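Local coordinates for protein Cdhr2 (PDB 5CYX) that probably serves as an intermicrovillar adhesion molecule, forming calcium-dependent heterophilic complexes with CDHR5 that control the packing of microvilli on epithelial cells, at residues A[212-217]-A[251-256]. Residues are numbered along the deposited sequence; the frame is centred on the assembly and turned at random.
Sequences VIDEPD and KGINDI. With CA (calcium ion), chain E.
The calcium-binding linker between the second and third cadherin repeats brings Asp214 up against Gly252 and Ile253. Asp214 follows directly on strand 206-213, the last strand of the second repeat, while residues 251-256 belong to the loop between strands 240-248 and 257-264 of the third. The carboxylate of Asp214 splits its two oxygens between metal and protein. OD1 binds the calcium ion at 2.3 Å, and OD2 accepts a hydrogen bond from the backbone N of Gly252, 2.8 Å from that nitrogen, through the lone pair facing away from OD1. The bond is bent, 145° at the hydrogen. CG stands anti to the backbone N (chi1 -163°), beside the carbonyl carbon, with OD1 turned to the metal and OD2 to the glycine N-H. Gly252 CA packs 3.8 Å from Asp214 CB, which brings the loop backbone close against the aspartate.

From Glu215 the calcium takes the backbone O, from Asp217 the OD1 atom, and a water adds a further ligand. Glu116 of the second repeat and Asp250, immediately before Lys251, complete the site, so both repeats hold the same ion, as in the linkers of classical cadherins. The side chain of Glu215 turns instead to Thr117, to which its OE1 is hydrogen-bonded.

Beside the metal site the contact becomes apolar. Ile253 lays its CD1 methyl against the Glu215-Pro216 peptide, 3.3 Å from Pro216 N, with Asp214 O close by. The same methyl meets the proline ring at CD, 3.6 Å away, the two side chains crossing at about a right angle. A second calcium ion of the linker lies about 5 Å from the side chain of Pro216.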
loop_
_atom_site.group_PDB
_atom_site.type_symbol
_atom_site.label_atom_id
_atom_site.label_comp_id
_atom_site.label_asym_id
_atom_site.label_seq_id
_atom_site.Cartn_x
_atom_site.Cartn_y
_atom_site.Cartn_z
ATOM N N VAL A 212 -1.619 4.725 21.159
ATOM C CA VAL A 212 -2.077 5.900 20.460
ATOM C C VAL A 212 -1.930 7.088 21.360
ATOM O O VAL A 212 -2.395 7.049 22.513
ATOM C CB VAL A 212 -3.556 5.765 20.080
ATOM C CG1 VAL A 212 -3.977 6.951 19.201
ATOM C CG2 VAL A 212 -3.771 4.438 19.364
ATOM N N ILE A 213 -1.302 8.130 20.837
ATOM C CA ILE A 213 -1.020 9.368 21.545
ATOM C C ILE A 213 -2.128 10.358 21.270
ATOM O O ILE A 213 -2.496 10.642 20.101
ATOM C CB ILE A 213 0.324 9.961 21.060
ATOM C CG1 ILE A 213 1.485 9.054 21.474
ATOM C CG2 ILE A 213 0.542 11.401 21.538
ATOM C CD1 ILE A 213 2.788 9.413 20.750
ATOM N N ASP A 214 -2.677 10.891 22.343
ATOM C CA ASP A 214 -3.772 11.833 22.264
ATOM C C ASP A 214 -3.203 13.188 21.838
ATOM O O ASP A 214 -2.195 13.683 22.413
ATOM C CB ASP A 214 -4.506 11.941 23.600
ATOM C CG ASP A 214 -5.880 12.572 23.474
ATOM O OD1 ASP A 214 -6.355 12.924 22.310
ATOM O OD2 ASP A 214 -6.494 12.688 24.546
ATOM N N GLU A 215 -3.829 13.761 20.804
ATOM C CA GLU A 215 -3.438 15.082 20.313
ATOM C C GLU A 215 -4.576 16.077 20.516
ATOM O O GLU A 215 -5.705 15.675 20.603
ATOM C CB GLU A 215 -3.047 15.010 18.853
ATOM C CG GLU A 215 -1.756 14.242 18.592
ATOM C CD GLU A 215 -1.443 14.247 17.090
ATOM O OE1 GLU A 215 -2.012 13.450 16.302
ATOM O OE2 GLU A 215 -0.641 15.088 16.686
ATOM N N PRO A 216 -4.261 17.372 20.656
ATOM C CA PRO A 216 -5.301 18.307 21.044
ATOM C C PRO A 216 -6.181 18.706 19.852
ATOM O O PRO A 216 -5.834 19.623 19.114
ATOM C CB PRO A 216 -4.526 19.483 21.608
ATOM C CG PRO A 216 -3.191 19.433 20.933
ATOM C CD PRO A 216 -2.912 17.981 20.690
ATOM N N ASP A 217 -7.279 17.976 19.664
ATOM C CA ASP A 217 -8.213 18.273 18.579
ATOM C C ASP A 217 -9.675 18.109 18.950
ATOM O O ASP A 217 -10.499 17.989 18.067
ATOM C CB ASP A 217 -7.904 17.359 17.386
ATOM C CG ASP A 217 -8.098 15.873 17.699
ATOM O OD1 ASP A 217 -8.296 15.438 18.875
ATOM O OD2 ASP A 217 -8.038 15.120 16.722
ATOM N N LYS A 251 -8.755 13.517 26.828
ATOM C CA LYS A 251 -8.526 12.945 28.165
ATOM C C LYS A 251 -7.089 12.458 28.360
ATOM O O LYS A 251 -6.695 12.223 29.461
ATOM C CB LYS A 251 -9.505 11.810 28.509
ATOM C CG LYS A 251 -10.978 12.160 28.353
ATOM C CD LYS A 251 -11.437 13.235 29.319
ATOM C CE LYS A 251 -12.908 13.542 29.099
ATOM N NZ LYS A 251 -13.299 14.829 29.728
ATOM N N GLY A 252 -6.339 12.287 27.290
ATOM C CA GLY A 252 -4.921 12.031 27.363
ATOM C C GLY A 252 -4.076 13.274 27.579
ATOM O O GLY A 252 -2.878 13.172 27.730
ATOM N N ILE A 253 -4.718 14.431 27.561
ATOM C CA ILE A 253 -4.101 15.716 27.658
ATOM C C ILE A 253 -4.576 16.448 28.892
ATOM O O ILE A 253 -3.748 16.866 29.675
ATOM C CB ILE A 253 -4.276 16.555 26.342
ATOM C CG1 ILE A 253 -3.485 15.896 25.202
ATOM C CG2 ILE A 253 -3.712 17.977 26.487
ATOM C CD1 ILE A 253 -3.886 16.321 23.778
ATOM N N ASN A 254 -5.880 16.600 29.083
ATOM C CA ASN A 254 -6.459 17.429 30.173
ATOM C C ASN A 254 -5.711 18.760 30.365
ATOM O O ASN A 254 -5.135 19.024 31.423
ATOM C CB ASN A 254 -6.548 16.707 31.536
ATOM C CG ASN A 254 -6.756 15.229 31.415
ATOM O OD1 ASN A 254 -7.850 14.765 31.048
ATOM N ND2 ASN A 254 -5.721 14.459 31.778
ATOM N N ASP A 255 -5.742 19.555 29.300
ATOM C CA ASP A 255 -5.179 20.897 29.213
ATOM C C ASP A 255 -5.976 21.760 30.182
ATOM O O ASP A 255 -7.172 21.561 30.331
ATOM C CB ASP A 255 -5.382 21.433 27.769
ATOM C CG ASP A 255 -4.508 22.655 27.435
ATOM O OD1 ASP A 255 -3.754 23.150 28.287
ATOM O OD2 ASP A 255 -4.598 23.137 26.289
ATOM N N ILE A 256 -5.326 22.732 30.803
ATOM C CA ILE A 256 -6.000 23.690 31.657
ATOM C C ILE A 256 -6.998 24.555 30.849
ATOM O O ILE A 256 -6.756 24.866 29.676
ATOM C CB ILE A 256 -4.976 24.634 32.343
ATOM C CG1 ILE A 256 -4.030 23.825 33.264
ATOM C CG2 ILE A 256 -5.701 25.679 33.186
ATOM C CD1 ILE A 256 -2.920 24.652 33.893
HETATM CA CA CA E . -7.452 14.204 20.703
HETATM O O HOH W 1 -8.954 12.378 20.473
#